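Local coordinates for PHOX (Pseudomonas fluorescens, PDB 4A9V), which hydrolyses phosphate monoesters as an alkaline phosphatase of the PhoX beta-propeller family, relying on a complex iron-calcium cofactor to catalyse phosphotransfer chemistry, at residues 528-534 against 547-553; 64-68 against 570-574; 21-25 against 557-563; 87-91 against 177-181. All coordinates share one frame. Where two conformers were deposited one is given. Residue numbers count along the deposited sequence, not the author numbering.

Interaction 1 (528-534 against 547-553); sequences PIGCEVT and VGIQHPG. With LI (lithium ion), chain G.
This buried contact is the open end of an antiparallel beta hairpin, strands 532-538 and 544-550, in the ring-closing propeller blade. The short strand axes approach to 4.8 Å, with 149° between their N-to-C directions. E532 and Q550 form a hydrogen-bonded pair, with E532 N to Q550 O and Q550 N to E532 O both 3.0 Å; V533 opposite I549 is non-hydrogen-bonded. V533 and I549 point to one face, E532 and Q550 to the other. Before the strand, P528 to C531 make a type II turn with G530 at 82/-2, and G553 N bonds I529 O at 2.8 Å. P528 CG and C531 CB pack on I549 CG2 at 3.6 and 3.7 Å. H551 is left-handed at 44/50; H551 ND1 donates to G530 O (2.9 Å) and H551 NE2 to E532 OE1 (2.7 Å). With chi1 p, E532 also places OE1 2.4 Å from lithium LI, which D494 shares; calcium is known to bind here. Both nitrogens donating is consistent with a cationic imidazole beside a metal-binding carboxylate.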
loop_
_atom_site.group_PDB
_atom_site.type_symbol
_atom_site.label_atom_id
_atom_site.label_comp_id
_atom_site.label_asym_id
_atom_site.label_seq_id
_atom_site.Cartn_x
_atom_site.Cartn_y
_atom_site.Cartn_z
ATOM N N PRO A 528 -13.944 -12.148 4.784
ATOM C CA PRO A 528 -14.411 -13.388 4.182
ATOM C C PRO A 528 -13.268 -14.278 3.680
ATOM O O PRO A 528 -12.083 -13.980 3.870
ATOM C CB PRO A 528 -15.293 -12.900 3.029
ATOM C CG PRO A 528 -14.709 -11.583 2.643
ATOM C CD PRO A 528 -14.275 -10.976 3.951
ATOM N N ILE A 529 -13.632 -15.399 3.084
ATOM C CA ILE A 529 -12.667 -16.438 2.779
ATOM C C ILE A 529 -11.753 -16.004 1.643
ATOM O O ILE A 529 -12.211 -15.503 0.617
ATOM C CB ILE A 529 -13.394 -17.756 2.437
ATOM C CG1 ILE A 529 -14.072 -18.303 3.699
ATOM C CG2 ILE A 529 -12.435 -18.780 1.848
ATOM C CD1 ILE A 529 -14.955 -19.508 3.452
ATOM N N GLY A 530 -10.449 -16.165 1.849
ATOM C CA GLY A 530 -9.466 -15.951 0.798
ATOM C C GLY A 530 -9.061 -14.502 0.584
ATOM O O GLY A 530 -8.226 -14.230 -0.272
ATOM N N CYS A 531 -9.661 -13.570 1.326
ATOM C CA CYS A 531 -9.358 -12.146 1.164
ATOM C C CYS A 531 -8.123 -11.750 1.958
ATOM O O CYS A 531 -7.679 -12.465 2.857
ATOM C CB CYS A 531 -10.550 -11.281 1.594
ATOM S SG CYS A 531 -10.663 -10.938 3.365
ATOM N N GLU A 532 -7.633 -10.548 1.685
ATOM C CA GLU A 532 -6.960 -9.766 2.712
ATOM C C GLU A 532 -7.725 -8.479 2.969
ATOM O O GLU A 532 -8.561 -8.066 2.168
ATOM C CB GLU A 532 -5.498 -9.469 2.345
ATOM C CG GLU A 532 -5.288 -8.519 1.179
ATOM C CD GLU A 532 -3.833 -8.482 0.730
ATOM O OE1 GLU A 532 -3.427 -9.382 -0.037
ATOM O OE2 GLU A 532 -3.096 -7.556 1.142
ATOM N N VAL A 533 -7.527 -7.925 4.157
ATOM C CA VAL A 533 -8.200 -6.707 4.580
ATOM C C VAL A 533 -7.204 -5.571 4.376
ATOM O O VAL A 533 -6.078 -5.643 4.875
ATOM C CB VAL A 533 -8.620 -6.822 6.057
ATOM C CG1 VAL A 533 -9.196 -5.512 6.555
ATOM C CG2 VAL A 533 -9.624 -7.952 6.234
ATOM N N THR A 534 -7.568 -4.596 3.547
ATOM C CA THR A 534 -6.623 -3.589 3.113
ATOM C C THR A 534 -7.375 -2.346 2.666
ATOM O O THR A 534 -8.482 -2.443 2.152
ATOM C CB THR A 534 -5.717 -4.137 2.005
ATOM O OG1 THR A 534 -4.660 -3.207 1.749
ATOM C CG2 THR A 534 -6.501 -4.461 0.741
ATOM N N VAL A 547 -13.334 0.330 4.455
ATOM C CA VAL A 547 -12.262 -0.658 4.491
ATOM C C VAL A 547 -12.397 -1.575 3.278
ATOM O O VAL A 547 -13.506 -1.906 2.856
ATOM C CB VAL A 547 -12.273 -1.462 5.816
ATOM C CG1 VAL A 547 -13.577 -2.227 5.998
ATOM C CG2 VAL A 547 -11.078 -2.402 5.892
ATOM N N GLY A 548 -11.268 -1.962 2.702
ATOM C CA GLY A 548 -11.262 -2.836 1.542
ATOM C C GLY A 548 -11.180 -4.315 1.879
ATOM O O GLY A 548 -10.468 -4.742 2.800
ATOM N N ILE A 549 -11.891 -5.093 1.068
ATOM C CA ILE A 549 -11.801 -6.537 1.062
ATOM C C ILE A 549 -11.264 -6.938 -0.306
ATOM O O ILE A 549 -11.931 -6.768 -1.327
ATOM C CB ILE A 549 -13.193 -7.164 1.285
ATOM C CG1 ILE A 549 -13.783 -6.732 2.636
ATOM C CG2 ILE A 549 -13.117 -8.677 1.163
ATOM C CD1 ILE A 549 -12.938 -7.072 3.848
ATOM N N GLN A 550 -10.001 -7.344 -0.322
ATOM C CA GLN A 550 -9.268 -7.572 -1.553
ATOM C C GLN A 550 -9.170 -9.068 -1.852
ATOM O O GLN A 550 -8.919 -9.876 -0.961
ATOM C CB GLN A 550 -7.864 -6.954 -1.449
ATOM C CG GLN A 550 -7.126 -6.871 -2.772
ATOM C CD GLN A 550 -5.654 -6.581 -2.599
ATOM O OE1 GLN A 550 -4.967 -7.251 -1.825
ATOM N NE2 GLN A 550 -5.147 -5.607 -3.348
ATOM N N HIS A 551 -9.345 -9.397 -3.129
ATOM C CA HIS A 551 -9.278 -10.772 -3.640
ATOM C C HIS A 551 -9.988 -11.800 -2.792
ATOM O O HIS A 551 -9.469 -12.887 -2.572
ATOM C CB HIS A 551 -7.834 -11.205 -3.950
ATOM C CG HIS A 551 -6.905 -11.218 -2.749
ATOM N ND1 HIS A 551 -6.963 -12.157 -1.777
ATOM C CD2 HIS A 551 -5.833 -10.393 -2.428
ATOM C CE1 HIS A 551 -5.986 -11.932 -0.881
ATOM N NE2 HIS A 551 -5.292 -10.859 -1.284
ATOM N N PRO A 552 -11.251 -11.536 -2.417
ATOM C CA PRO A 552 -11.998 -12.632 -1.815
ATOM C C PRO A 552 -12.022 -13.850 -2.730
ATOM O O PRO A 552 -12.176 -13.718 -3.944
ATOM C CB PRO A 552 -13.403 -12.045 -1.633
ATOM C CG PRO A 552 -13.501 -10.994 -2.677
ATOM C CD PRO A 552 -12.125 -10.407 -2.783
ATOM N N GLY A 553 -11.824 -15.031 -2.158
ATOM C CA GLY A 553 -11.853 -16.252 -2.945
ATOM C C GLY A 553 -10.671 -16.399 -3.893
ATOM O O GLY A 553 -10.784 -17.061 -4.917
HETATM LI LI LI G . -1.660 -11.054 0.114
HETATM O O HOH W 1 -1.132 -12.790 0.965
HETATM O O HOH W 2 -3.524 -12.728 0.722
HETATM O O HOH W 3 -0.340 -9.873 -0.555
#

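Interaction 2 (64-68 against 570-574); sequences FGDNN and RSSVM
In this beta-propeller, the loop 64-68 that leads into strand 68-76, the first of its blade, packs on 570-574, the start of strand 572-578, an inner strand of the neighbouring, ring-closing sheet. Along the chain 501 residues separate the two segments, and every touching residue is buried. The nearest CA atoms are those of N67 and S571, 5.4 Å apart.

S571 and N68 have the most surface covered, followed by V573. N68, with phi/psi -68/140 and chi1 p in the conformer given, directs its CB toward 570-574. Its ND2 makes a weak hydrogen bond to S572 O at 3.2 Å and lies 3.6 Å from V573 CG2, while its OD1 rests 3.4 Å from S571 C. F64, chi1 t, likewise has its CB directed toward 570-574, and F64 CZ is 4.1 Å from the same methyl, V573 CG2. S571 also points at the loop, chi1 m, and its OG takes a hydrogen bond from H551 N of the adjacent strand's end. N67 is left-handed at 40/65, and D66 OD1 accepts N67 N at 2.8 Å; D66 OD2 turns to T92. Water 4 completes the joint, donating to D66 OD1 at 2.6 Å and accepting from S571 N at 2.8 Å.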
loop_
_atom_site.group_PDB
_atom_site.type_symbol
_atom_site.label_atom_id
_atom_site.label_comp_id
_atom_site.label_asym_id
_atom_site.label_seq_id
_atom_site.Cartn_x
_atom_site.Cartn_y
_atom_site.Cartn_z
ATOM N N PHE A 64 -14.948 0.249 -12.141
ATOM C CA PHE A 64 -14.125 0.119 -10.952
ATOM C C PHE A 64 -13.145 -1.041 -11.141
ATOM O O PHE A 64 -13.520 -2.120 -11.596
ATOM C CB PHE A 64 -15.015 -0.122 -9.731
ATOM C CG PHE A 64 -14.323 0.096 -8.417
ATOM C CD1 PHE A 64 -14.043 1.380 -7.978
ATOM C CD2 PHE A 64 -14.027 -0.971 -7.593
ATOM C CE1 PHE A 64 -13.457 1.591 -6.748
ATOM C CE2 PHE A 64 -13.435 -0.770 -6.360
ATOM C CZ PHE A 64 -13.142 0.515 -5.939
ATOM N N GLY A 65 -11.884 -0.799 -10.804
ATOM C CA GLY A 65 -10.835 -1.777 -11.035
ATOM C C GLY A 65 -10.904 -2.928 -10.057
ATOM O O GLY A 65 -11.794 -3.007 -9.202
ATOM N N ASP A 66 -9.973 -3.861 -10.226
ATOM C CA ASP A 66 -9.944 -5.090 -9.444
ATOM C C ASP A 66 -9.070 -4.910 -8.200
ATOM O O ASP A 66 -8.353 -3.918 -8.052
ATOM C CB ASP A 66 -9.434 -6.239 -10.324
ATOM C CG ASP A 66 -9.974 -7.605 -9.909
ATOM O OD1 ASP A 66 -10.592 -7.712 -8.825
ATOM O OD2 ASP A 66 -9.738 -8.574 -10.668
ATOM N N ASN A 67 -9.178 -5.862 -7.283
ATOM C CA ASN A 67 -8.327 -5.943 -6.108
ATOM C C ASN A 67 -8.043 -4.579 -5.480
ATOM O O ASN A 67 -6.892 -4.189 -5.283
ATOM C CB ASN A 67 -7.063 -6.748 -6.410
ATOM C CG ASN A 67 -7.364 -8.225 -6.603
ATOM O OD1 ASN A 67 -8.438 -8.702 -6.233
ATOM N ND2 ASN A 67 -6.422 -8.960 -7.174
ATOM N N ASN A 68 -9.096 -3.955 -4.967
ATOM C CA ASN A 68 -8.949 -2.630 -4.387
ATOM C C ASN A 68 -8.128 -2.667 -3.109
ATOM O O ASN A 68 -8.123 -3.663 -2.378
ATOM C CB ASN A 68 -10.303 -1.940 -4.167
ATOM C CG ASN A 68 -11.295 -2.783 -3.391
ATOM O OD1 ASN A 68 -12.328 -3.151 -3.947
ATOM N ND2 ASN A 68 -11.196 -2.707 -2.070
ATOM N N ARG A 570 -16.168 -10.716 -5.566
ATOM C CA ARG A 570 -15.701 -9.428 -6.077
ATOM C C ARG A 570 -15.069 -8.621 -4.951
ATOM O O ARG A 570 -15.714 -8.340 -3.945
ATOM C CB ARG A 570 -16.862 -8.637 -6.683
ATOM C CG ARG A 570 -17.531 -9.342 -7.852
ATOM C CD ARG A 570 -18.888 -8.741 -8.165
ATOM N NE ARG A 570 -18.777 -7.396 -8.720
ATOM C CZ ARG A 570 -19.821 -6.637 -9.019
ATOM N NH1 ARG A 570 -21.046 -7.064 -8.736
ATOM N NH2 ARG A 570 -19.641 -5.445 -9.569
ATOM N N SER A 571 -13.829 -8.184 -5.160
ATOM C CA SER A 571 -13.197 -7.218 -4.267
ATOM C C SER A 571 -14.121 -6.027 -4.094
ATOM O O SER A 571 -14.720 -5.547 -5.063
ATOM C CB SER A 571 -11.865 -6.743 -4.850
ATOM O OG SER A 571 -10.914 -7.790 -4.893
ATOM N N SER A 572 -14.246 -5.569 -2.855
ATOM C CA SER A 572 -15.203 -4.530 -2.524
ATOM C C SER A 572 -14.634 -3.577 -1.495
ATOM O O SER A 572 -13.812 -3.964 -0.658
ATOM C CB SER A 572 -16.488 -5.146 -1.975
ATOM O OG SER A 572 -17.091 -6.015 -2.916
ATOM N N VAL A 573 -15.108 -2.336 -1.546
ATOM C CA VAL A 573 -14.941 -1.391 -0.463
ATOM C C VAL A 573 -16.208 -1.430 0.372
ATOM O O VAL A 573 -17.320 -1.304 -0.159
ATOM C CB VAL A 573 -14.688 0.033 -1.005
ATOM C CG1 VAL A 573 -14.572 1.038 0.128
ATOM C CG2 VAL A 573 -13.436 0.059 -1.867
ATOM N N MET A 574 -16.030 -1.618 1.675
ATOM C CA MET A 574 -17.128 -1.702 2.627
ATOM C C MET A 574 -17.224 -0.412 3.423
ATOM O O MET A 574 -16.214 0.208 3.735
ATOM C CB MET A 574 -16.899 -2.861 3.603
ATOM C CG MET A 574 -16.569 -4.186 2.938
ATOM S SD MET A 574 -17.843 -4.772 1.803
ATOM C CE MET A 574 -19.211 -5.042 2.925
HETATM O O HOH W 4 -11.941 -9.095 -7.065
#

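Interaction 3 (21-25 against 557-563); sequences TDTIS and GSTFPEH
The ring-closing blade of the propeller takes its outermost strand from the N-terminal part of the chain, and this contact joins two loops beside that closure. Loop 21-25 precedes strand 30-37. Loop 557-563 connects strands 544-550 and 572-578. Neither segment is regular, and the nearest CA atoms, those of D22 and S558, are 6.2 Å apart.

The side chain of D22 accepts hydrogen bonds from an ST turn at S558. D22 is the centre of an inverse gamma turn (phi/psi -88/55), with a weak T23 N to T21 O bond of 3.0 Å, and its side chain, chi1 t, points toward 557-563. S558 OG donates to D22 OD1 at 2.7 Å and itself accepts F560 N at 3.0 Å, which defines the ST turn; T559 N donates to D22 OD2 at 2.9 Å. Water 5 donates to D22 OD2 at 2.9 Å, and I529 N supplies D22 OD1 with a further partner.

Beyond the turn, a cis peptide precedes P561, and H563 N returns to T559 O at 2.8 Å. H563, left-handed at 50/46, brings CE1 3.1 Å from D22 O. The apolar part is I24 CG1 against F560 CE2 at 3.8 Å. Among the neighbouring strands, I24 and F560 both reach I549 of 544-550, I24 touches S32 of 30-37, and F560 meets M574 of 572-578.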
loop_
_atom_site.group_PDB
_atom_site.type_symbol
_atom_site.label_atom_id
_atom_site.label_comp_id
_atom_site.label_asym_id
_atom_site.label_seq_id
_atom_site.Cartn_x
_atom_site.Cartn_y
_atom_site.Cartn_z
ATOM N N THR A 21 -15.747 -17.754 8.466
ATOM C CA THR A 21 -16.895 -17.687 7.569
ATOM C C THR A 21 -16.647 -16.755 6.380
ATOM O O THR A 21 -15.770 -15.893 6.423
ATOM C CB THR A 21 -18.136 -17.202 8.335
ATOM O OG1 THR A 21 -17.806 -16.012 9.059
ATOM C CG2 THR A 21 -18.616 -18.274 9.308
ATOM N N ASP A 22 -17.433 -16.944 5.324
ATOM C CA ASP A 22 -17.334 -16.138 4.109
ATOM C C ASP A 22 -18.205 -14.887 4.239
ATOM O O ASP A 22 -19.039 -14.597 3.378
ATOM C CB ASP A 22 -17.762 -16.974 2.900
ATOM C CG ASP A 22 -17.344 -16.362 1.581
ATOM O OD1 ASP A 22 -16.281 -15.702 1.542
ATOM O OD2 ASP A 22 -18.027 -16.625 0.563
ATOM N N THR A 23 -17.955 -14.138 5.312
ATOM C CA THR A 23 -18.771 -12.990 5.701
ATOM C C THR A 23 -17.876 -11.935 6.357
ATOM O O THR A 23 -16.744 -12.231 6.743
ATOM C CB THR A 23 -19.856 -13.391 6.720
ATOM O OG1 THR A 23 -19.236 -13.821 7.938
ATOM C CG2 THR A 23 -20.735 -14.506 6.170
ATOM N N ILE A 24 -18.430 -10.745 6.584
ATOM C CA ILE A 24 -17.850 -9.774 7.504
ATOM C C ILE A 24 -18.415 -10.003 8.904
ATOM O O ILE A 24 -19.623 -10.041 9.090
ATOM C CB ILE A 24 -18.219 -8.336 7.072
ATOM C CG1 ILE A 24 -17.688 -8.019 5.674
ATOM C CG2 ILE A 24 -17.725 -7.331 8.098
ATOM C CD1 ILE A 24 -16.205 -7.760 5.626
ATOM N N SER A 25 -17.534 -10.129 9.885
ATOM C CA SER A 25 -17.921 -10.191 11.285
ATOM C C SER A 25 -17.450 -8.927 11.989
ATOM O O SER A 25 -16.313 -8.495 11.781
ATOM C CB SER A 25 -17.276 -11.419 11.943
ATOM O OG SER A 25 -17.626 -12.607 11.254
ATOM N N GLY A 557 -12.755 -20.235 -2.917
ATOM C CA GLY A 557 -13.674 -20.592 -1.829
ATOM C C GLY A 557 -14.630 -19.508 -1.323
ATOM O O GLY A 557 -15.171 -19.626 -0.222
ATOM N N SER A 558 -14.923 -18.509 -2.151
ATOM C CA SER A 558 -15.779 -17.396 -1.735
ATOM C C SER A 558 -16.806 -17.044 -2.803
ATOM O O SER A 558 -16.524 -17.133 -4.002
ATOM C CB SER A 558 -14.927 -16.161 -1.409
ATOM O OG SER A 558 -15.724 -15.072 -0.973
ATOM N N THR A 559 -17.951 -16.532 -2.356
ATOM C CA THR A 559 -18.908 -15.886 -3.246
ATOM C C THR A 559 -19.242 -14.469 -2.745
ATOM O O THR A 559 -20.215 -13.858 -3.174
ATOM C CB THR A 559 -20.195 -16.729 -3.371
ATOM O OG1 THR A 559 -20.721 -17.012 -2.069
ATOM C CG2 THR A 559 -19.915 -18.048 -4.093
ATOM N N PHE A 560 -18.381 -13.933 -1.885
ATOM C CA PHE A 560 -18.584 -12.612 -1.287
ATOM C C PHE A 560 -18.425 -11.520 -2.350
ATOM O O PHE A 560 -17.481 -11.574 -3.139
ATOM C CB PHE A 560 -17.532 -12.422 -0.189
ATOM C CG PHE A 560 -17.615 -11.107 0.519
ATOM C CD1 PHE A 560 -16.947 -9.997 0.032
ATOM C CD2 PHE A 560 -18.346 -10.986 1.684
ATOM C CE1 PHE A 560 -17.022 -8.785 0.693
ATOM C CE2 PHE A 560 -18.446 -9.772 2.337
ATOM C CZ PHE A 560 -17.757 -8.680 1.856
ATOM N N PRO A 561 -19.273 -10.470 -2.315
ATOM C CA PRO A 561 -20.296 -10.171 -1.326
ATOM C C PRO A 561 -21.707 -10.623 -1.700
ATOM O O PRO A 561 -22.598 -10.556 -0.858
ATOM C CB PRO A 561 -20.258 -8.645 -1.248
ATOM C CG PRO A 561 -19.900 -8.224 -2.631
ATOM C CD PRO A 561 -18.953 -9.281 -3.134
ATOM N N GLU A 562 -21.955 -10.927 -2.971
ATOM C CA GLU A 562 -23.334 -11.122 -3.428
ATOM C C GLU A 562 -23.900 -12.488 -3.032
ATOM O O GLU A 562 -25.119 -12.656 -2.950
ATOM C CB GLU A 562 -23.440 -10.918 -4.939
ATOM C CG GLU A 562 -23.154 -9.494 -5.387
ATOM C CD GLU A 562 -22.976 -9.386 -6.889
ATOM O OE1 GLU A 562 -21.855 -9.631 -7.381
ATOM O OE2 GLU A 562 -23.960 -9.051 -7.582
ATOM N N HIS A 563 -23.019 -13.470 -2.868
ATOM C CA HIS A 563 -23.417 -14.830 -2.502
ATOM C C HIS A 563 -24.514 -15.362 -3.385
ATOM O O HIS A 563 -25.441 -16.037 -2.923
ATOM C CB HIS A 563 -23.823 -14.896 -1.040
ATOM C CG HIS A 563 -22.710 -14.547 -0.092
ATOM N ND1 HIS A 563 -21.488 -15.113 -0.172
ATOM C CD2 HIS A 563 -22.633 -13.587 0.906
ATOM C CE1 HIS A 563 -20.702 -14.609 0.793
ATOM N NE2 HIS A 563 -21.394 -13.661 1.441
HETATM O O HOH W 5 -19.665 -18.982 0.363
#

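Interaction 4 (87-91 against 177-181); sequences INNEY and QNCAN. With FEO (mu-oxo-diiron), chain S.
Strands 87-89 and 178-181 run nearly antiparallel, their short axes 160° apart in direction and 5.8 Å at closest approach. The chains come nearest just past the first strand, where the E90 and N178 CA atoms are 4.4 Å apart. E90 turns out of the extended conformation (-81/-46), Q177 is left-handed (55/43) and C179 is bent at -92/-87. A CA-H...O contact joins Q177 CA to E90 O at 3.0 Å.

N88, chi1 m, bridges the strands with its side chain: its ND2 donates to C179 O and to A180 O, each at 2.9 Å, while its OD1 is held by Y189 and T191. The two strands belong to different sheets of the propeller, and where they converge near the centre of the molecule they form part of the mu-oxo-diiron pocket. E90, with chi1 and chi2 both t, extends OE2 to FEO FE1 at 2.0 Å; C179, chi1 t, brings SG to the same FE1 at 2.5 Å. E90 OE2 and C179 CB pass at 3.4 Å. E194, waters 7 and 8, at 2.2 and 2.3 Å from FE1, and the bridging O of FEO complete the coordination of this iron, and water 8 donates to that bridging O at 2.7 Å. In the second shell, water 6 accepts from Q177 NE2 at 2.8 Å and stands 2.9 Å from E90 OE2.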
loop_
_atom_site.group_PDB
_atom_site.type_symbol
_atom_site.label_atom_id
_atom_site.label_comp_id
_atom_site.label_asym_id
_atom_site.label_seq_id
_atom_site.Cartn_x
_atom_site.Cartn_y
_atom_site.Cartn_z
ATOM N N ILE A 87 -9.058 5.302 -4.913
ATOM C CA ILE A 87 -8.908 3.930 -4.461
ATOM C C ILE A 87 -8.009 3.186 -5.442
ATOM O O ILE A 87 -8.271 3.132 -6.647
ATOM C CB ILE A 87 -10.274 3.230 -4.376
ATOM C CG1 ILE A 87 -11.214 3.957 -3.406
ATOM C CG2 ILE A 87 -10.093 1.776 -3.980
ATOM C CD1 ILE A 87 -12.686 3.789 -3.735
ATOM N N ASN A 88 -6.936 2.606 -4.920
ATOM C CA ASN A 88 -6.019 1.840 -5.737
ATOM C C ASN A 88 -6.640 0.530 -6.176
ATOM O O ASN A 88 -7.371 -0.103 -5.414
ATOM C CB ASN A 88 -4.764 1.509 -4.951
ATOM C CG ASN A 88 -3.881 2.708 -4.705
ATOM O OD1 ASN A 88 -4.114 3.809 -5.216
ATOM N ND2 ASN A 88 -2.821 2.483 -3.953
ATOM N N ASN A 89 -6.195 0.059 -7.338
ATOM C CA ASN A 89 -6.538 -1.252 -7.867
ATOM C C ASN A 89 -5.240 -1.977 -8.184
ATOM O O ASN A 89 -4.518 -1.591 -9.106
ATOM C CB ASN A 89 -7.383 -1.069 -9.135
ATOM C CG ASN A 89 -8.693 -0.371 -8.853
ATOM O OD1 ASN A 89 -8.954 0.725 -9.352
ATOM N ND2 ASN A 89 -9.533 -1.007 -8.042
ATOM N N GLU A 90 -4.871 -2.939 -7.349
ATOM C CA GLU A 90 -3.488 -3.413 -7.339
ATOM C C GLU A 90 -3.176 -4.422 -8.444
ATOM O O GLU A 90 -2.120 -4.358 -9.065
ATOM C CB GLU A 90 -3.126 -3.991 -5.976
ATOM C CG GLU A 90 -1.630 -4.245 -5.842
ATOM C CD GLU A 90 -1.239 -4.898 -4.536
ATOM O OE1 GLU A 90 -1.929 -5.849 -4.118
ATOM O OE2 GLU A 90 -0.187 -4.500 -3.971
ATOM N N TYR A 91 -4.045 -5.407 -8.637
ATOM C CA TYR A 91 -3.784 -6.470 -9.602
ATOM C C TYR A 91 -5.103 -7.153 -9.900
ATOM O O TYR A 91 -6.164 -6.628 -9.543
ATOM C CB TYR A 91 -2.688 -7.439 -9.106
ATOM C CG TYR A 91 -3.059 -8.323 -7.936
ATOM C CD1 TYR A 91 -3.107 -7.822 -6.640
ATOM C CD2 TYR A 91 -3.241 -9.683 -8.106
ATOM C CE1 TYR A 91 -3.348 -8.645 -5.557
ATOM C CE2 TYR A 91 -3.496 -10.516 -7.032
ATOM C CZ TYR A 91 -3.532 -9.993 -5.756
ATOM O OH TYR A 91 -3.798 -10.793 -4.667
ATOM N N GLN A 177 -0.036 -2.169 -10.536
ATOM C CA GLN A 177 0.451 -2.760 -9.289
ATOM C C GLN A 177 0.454 -1.703 -8.180
ATOM O O GLN A 177 1.278 -1.710 -7.263
ATOM C CB GLN A 177 1.806 -3.453 -9.474
ATOM C CG GLN A 177 1.724 -4.699 -10.351
ATOM C CD GLN A 177 1.156 -5.950 -9.680
ATOM O OE1 GLN A 177 0.933 -6.958 -10.354
ATOM N NE2 GLN A 177 1.102 -5.961 -8.361
ATOM N N ASN A 178 -0.633 -0.946 -8.159
ATOM C CA ASN A 178 -0.864 0.120 -7.188
ATOM C C ASN A 178 -1.298 -0.439 -5.845
ATOM O O ASN A 178 -2.388 -0.996 -5.715
ATOM C CB ASN A 178 -1.937 1.069 -7.699
ATOM C CG ASN A 178 -1.571 1.659 -9.022
ATOM O OD1 ASN A 178 -1.610 0.972 -10.044
ATOM N ND2 ASN A 178 -1.028 2.870 -8.983
ATOM N N CYS A 179 -0.413 -0.311 -4.865
ATOM C CA CYS A 179 -0.547 -0.959 -3.579
ATOM C C CYS A 179 -1.276 -0.018 -2.624
ATOM O O CYS A 179 -2.505 -0.010 -2.580
ATOM C CB CYS A 179 0.841 -1.361 -3.085
ATOM S SG CYS A 179 0.836 -2.210 -1.510
ATOM N N ALA A 180 -0.554 0.858 -1.942
ATOM C CA ALA A 180 -1.228 1.783 -1.042
ATOM C C ALA A 180 -0.864 3.242 -1.357
ATOM O O ALA A 180 -0.580 3.581 -2.522
ATOM C CB ALA A 180 -0.991 1.391 0.419
ATOM N N ASN A 181 -1.102 4.124 -0.388
ATOM C CA ASN A 181 -1.535 5.473 -0.690
ATOM C C ASN A 181 -0.881 6.515 0.203
ATOM O O ASN A 181 -0.364 6.207 1.280
ATOM C CB ASN A 181 -3.062 5.566 -0.534
ATOM C CG ASN A 181 -3.520 5.294 0.888
ATOM O OD1 ASN A 181 -3.194 4.253 1.475
ATOM N ND2 ASN A 181 -4.207 6.258 1.479
HETATM FE FE1 FEO S . 0.692 -4.583 -2.120
HETATM FE FE2 FEO S . 3.177 -5.012 0.268
HETATM O O FEO S . 1.370 -5.181 -0.390
HETATM O O HOH W 6 1.773 -4.400 -6.141
HETATM O O HOH W 7 -1.228 -4.878 -1.176
HETATM O O HOH W 8 0.780 -6.828 -2.447
#

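Read together, the four contacts show how chemistry differs with place in the fold. Interactions 1, 2 and 4 are buried, whereas interaction 3 is only partly so. Interaction 4 lies closest to the centre of the chain and interaction 1 farther out; both bring metal-binding carboxylates into play, one alongside a cysteine thiolate ligand, the other alongside a histidine. Interactions 1 and 2 share the ring-closing sheet, in which I549 N bonds S572 O at 2.8 Å. Interaction 2 also meets interaction 4, through N67 O and E90 N at 3.1 Å. Interaction 3, remote from interaction 4, relies on a carboxylate holding loop turns and joins interaction 2 by the E562-R570 salt bridge.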